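Local coordinates for pyridoxamine 5'-phosphate oxidase family protein (Corynebacterium diphtheriae NCTC 13129, PDB 3CP3) that is of unknown function but belongs to the pyridoxamine 5'-phosphate oxidase family, whose split-barrel fold commonly binds a flavin, as this protein may, at residues N97-R102 with F126-V131. Numbering follows the deposited sequence. Where two conformers were deposited one is given.
Sequences NAYVVR and FVRIDV
Tyr99 sets CG anti to its carbonyl carbon, beside the backbone N, and Arg128 sets CG anti to its backbone N (chi1 -175°), and on one face of the sheet the phenol ring and the guanidinium meet. Bends at chi2 and chi3 fold the long arginine chain, and Arg128 NH1 lies 3.5 Å from Tyr99 CD2, the two planes 46° apart. Arg128 NH1 also forms a salt bridge of 3.1 Å with Asp130 OD2, two residues along the same strand and thus on the same face. Asp130 OD2 sits at the edge of the tyrosine ring, 3.4 Å from Tyr99 CE2, where the slightly positive C-H rim suits a carboxylate. One water joins Tyr99 OH to Asp130 OD2, while Arg128 NE turns to Glu106 of helix 104-110, giving the arginine a second acidic partner.

Beneath these side chains, strands 89-100 and 125-139 run antiparallel within the curled beta sheet of the FMN-binding split-barrel family. Asn97 with Asp130 and Tyr99 with Arg128 are hydrogen-bonded pairs, each closed by two backbone bonds; Arg128 N reaches Tyr99 O at 2.8 Å. On the other face, small Ala98 lets its CB approach Val127 CG1 to 3.8 Å, and Ile129 adds branched bulk against Val77 and Phe79 of strand 76-83. Past the end of strand 89-100, Val101 N still bonds to Phe126 O at 3.1 Å, less straight at 140°. In the conformer given, Val101 CG2 packs on Phe126 CB, 3.8 Å away, while the buried phenylalanine ring meets Tyr124 edge-to-face.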
loop_
_atom_site.group_PDB
_atom_site.type_symbol
_atom_site.label_atom_id
_atom_site.label_comp_id
_atom_site.label_asym_id
_atom_site.label_seq_id
_atom_site.Cartn_x
_atom_site.Cartn_y
_atom_site.Cartn_z
ATOM N N ASN A 97 -11.020 5.702 10.185
ATOM C CA ASN A 97 -11.516 4.591 10.989
ATOM C C ASN A 97 -12.496 3.780 10.192
ATOM O O ASN A 97 -13.426 4.362 9.565
ATOM C CB ASN A 97 -12.136 5.060 12.293
ATOM C CG ASN A 97 -11.091 5.693 13.221
ATOM O OD1 ASN A 97 -10.775 6.851 13.060
ATOM N ND2 ASN A 97 -10.555 4.930 14.182
ATOM N N ALA A 98 -12.267 2.460 10.176
ATOM C CA ALA A 98 -13.063 1.571 9.319
ATOM C C ALA A 98 -14.031 0.757 10.201
ATOM O O ALA A 98 -13.615 0.200 11.250
ATOM C CB ALA A 98 -12.166 0.633 8.526
ATOM N N TYR A 99 -15.299 0.679 9.783
ATOM C CA TYR A 99 -16.300 -0.105 10.493
ATOM C C TYR A 99 -17.166 -0.868 9.508
ATOM O O TYR A 99 -17.508 -0.320 8.464
ATOM C CB TYR A 99 -17.262 0.780 11.331
ATOM C CG TYR A 99 -16.566 1.905 12.077
ATOM C CD1 TYR A 99 -15.885 1.675 13.300
ATOM C CD2 TYR A 99 -16.570 3.202 11.554
ATOM C CE1 TYR A 99 -15.238 2.723 13.959
ATOM C CE2 TYR A 99 -15.923 4.260 12.221
ATOM C CZ TYR A 99 -15.294 4.011 13.426
ATOM O OH TYR A 99 -14.675 5.060 14.042
ATOM N N VAL A 100 -17.527 -2.106 9.857
ATOM C CA VAL A 100 -18.596 -2.832 9.125
ATOM C C VAL A 100 -19.902 -2.025 9.204
ATOM O O VAL A 100 -20.195 -1.480 10.247
ATOM C CB VAL A 100 -18.781 -4.254 9.671
ATOM C CG1 VAL A 100 -19.865 -4.959 8.913
ATOM C CG2 VAL A 100 -17.493 -5.039 9.537
ATOM N N VAL A 101 -20.757 -1.977 8.167
ATOM C CA VAL A 101 -21.872 -0.935 8.081
ATOM C C VAL A 101 -23.170 -0.938 9.019
ATOM O O VAL A 101 -23.638 0.113 9.509
ATOM C CB VAL A 101 -22.204 -0.664 6.561
ATOM C CG1 VAL A 101 -23.520 0.035 6.348
ATOM C CG2 VAL A 101 -21.054 0.151 5.929
ATOM N N ARG A 102 -23.763 -2.095 9.263
ATOM C CA ARG A 102 -24.885 -2.190 10.238
ATOM C C ARG A 102 -26.256 -1.537 9.916
ATOM O O ARG A 102 -27.268 -2.210 10.029
ATOM C CB ARG A 102 -24.420 -1.782 11.648
ATOM C CG ARG A 102 -22.963 -2.195 12.009
ATOM C CD ARG A 102 -22.039 -1.001 12.119
ATOM N NE ARG A 102 -20.668 -1.414 12.452
ATOM C CZ ARG A 102 -19.914 -0.917 13.425
ATOM N NH1 ARG A 102 -18.715 -1.457 13.579
ATOM N NH2 ARG A 102 -20.353 0.068 14.277
ATOM N N PHE A 126 -20.345 -4.579 3.645
ATOM C CA PHE A 126 -19.662 -3.327 3.311
ATOM C C PHE A 126 -18.844 -2.884 4.520
ATOM O O PHE A 126 -19.273 -3.137 5.652
ATOM C CB PHE A 126 -20.716 -2.281 3.009
ATOM C CG PHE A 126 -21.392 -2.494 1.682
ATOM C CD1 PHE A 126 -20.735 -2.174 0.502
ATOM C CD2 PHE A 126 -22.645 -3.034 1.618
ATOM C CE1 PHE A 126 -21.397 -2.378 -0.740
ATOM C CE2 PHE A 126 -23.293 -3.240 0.397
ATOM C CZ PHE A 126 -22.636 -2.901 -0.771
ATOM N N VAL A 127 -17.712 -2.241 4.306
ATOM C CA VAL A 127 -16.968 -1.594 5.390
ATOM C C VAL A 127 -16.978 -0.132 4.972
ATOM O O VAL A 127 -16.866 0.139 3.771
ATOM C CB VAL A 127 -15.535 -2.165 5.466
ATOM C CG1 VAL A 127 -14.692 -1.454 6.527
ATOM C CG2 VAL A 127 -15.607 -3.671 5.740
ATOM N N ARG A 128 -17.224 0.778 5.920
ATOM C CA ARG A 128 -17.160 2.217 5.713
ATOM C C ARG A 128 -15.904 2.753 6.385
ATOM O O ARG A 128 -15.647 2.429 7.540
ATOM C CB ARG A 128 -18.345 2.918 6.394
ATOM C CG ARG A 128 -18.437 4.433 6.118
ATOM C CD ARG A 128 -19.033 5.181 7.323
ATOM N NE ARG A 128 -20.032 4.364 8.003
ATOM C CZ ARG A 128 -20.146 4.221 9.317
ATOM N NH1 ARG A 128 -19.326 4.845 10.175
ATOM N NH2 ARG A 128 -21.105 3.431 9.785
ATOM N N ILE A 129 -15.158 3.596 5.671
ATOM C CA ILE A 129 -14.061 4.346 6.273
ATOM C C ILE A 129 -14.486 5.786 6.457
ATOM O O ILE A 129 -14.770 6.458 5.488
ATOM C CB ILE A 129 -12.706 4.320 5.440
ATOM C CG1 ILE A 129 -12.300 2.874 5.101
ATOM C CG2 ILE A 129 -11.594 5.007 6.307
ATOM C CD1 ILE A 129 -11.144 2.697 4.046
ATOM N N ASP A 130 -14.490 6.256 7.698
ATOM C CA ASP A 130 -14.697 7.650 7.992
ATOM C C ASP A 130 -13.326 8.314 7.933
ATOM O O ASP A 130 -12.455 7.988 8.729
ATOM C CB ASP A 130 -15.251 7.810 9.405
ATOM C CG ASP A 130 -16.727 7.464 9.499
ATOM O OD1 ASP A 130 -17.478 7.599 8.520
ATOM O OD2 ASP A 130 -17.126 7.017 10.554
ATOM N N VAL A 131 -13.165 9.252 7.004
ATOM C CA VAL A 131 -11.889 9.871 6.699
ATOM C C VAL A 131 -11.597 11.046 7.612
ATOM O O VAL A 131 -12.414 11.969 7.743
ATOM C CB VAL A 131 -11.892 10.287 5.239
ATOM C CG1 VAL A 131 -10.562 11.022 4.856
ATOM C CG2 VAL A 131 -12.058 9.039 4.385
HETATM O O HOH W 1 -12.723 8.371 12.107
HETATM O O HOH W 2 -15.365 7.233 13.107
#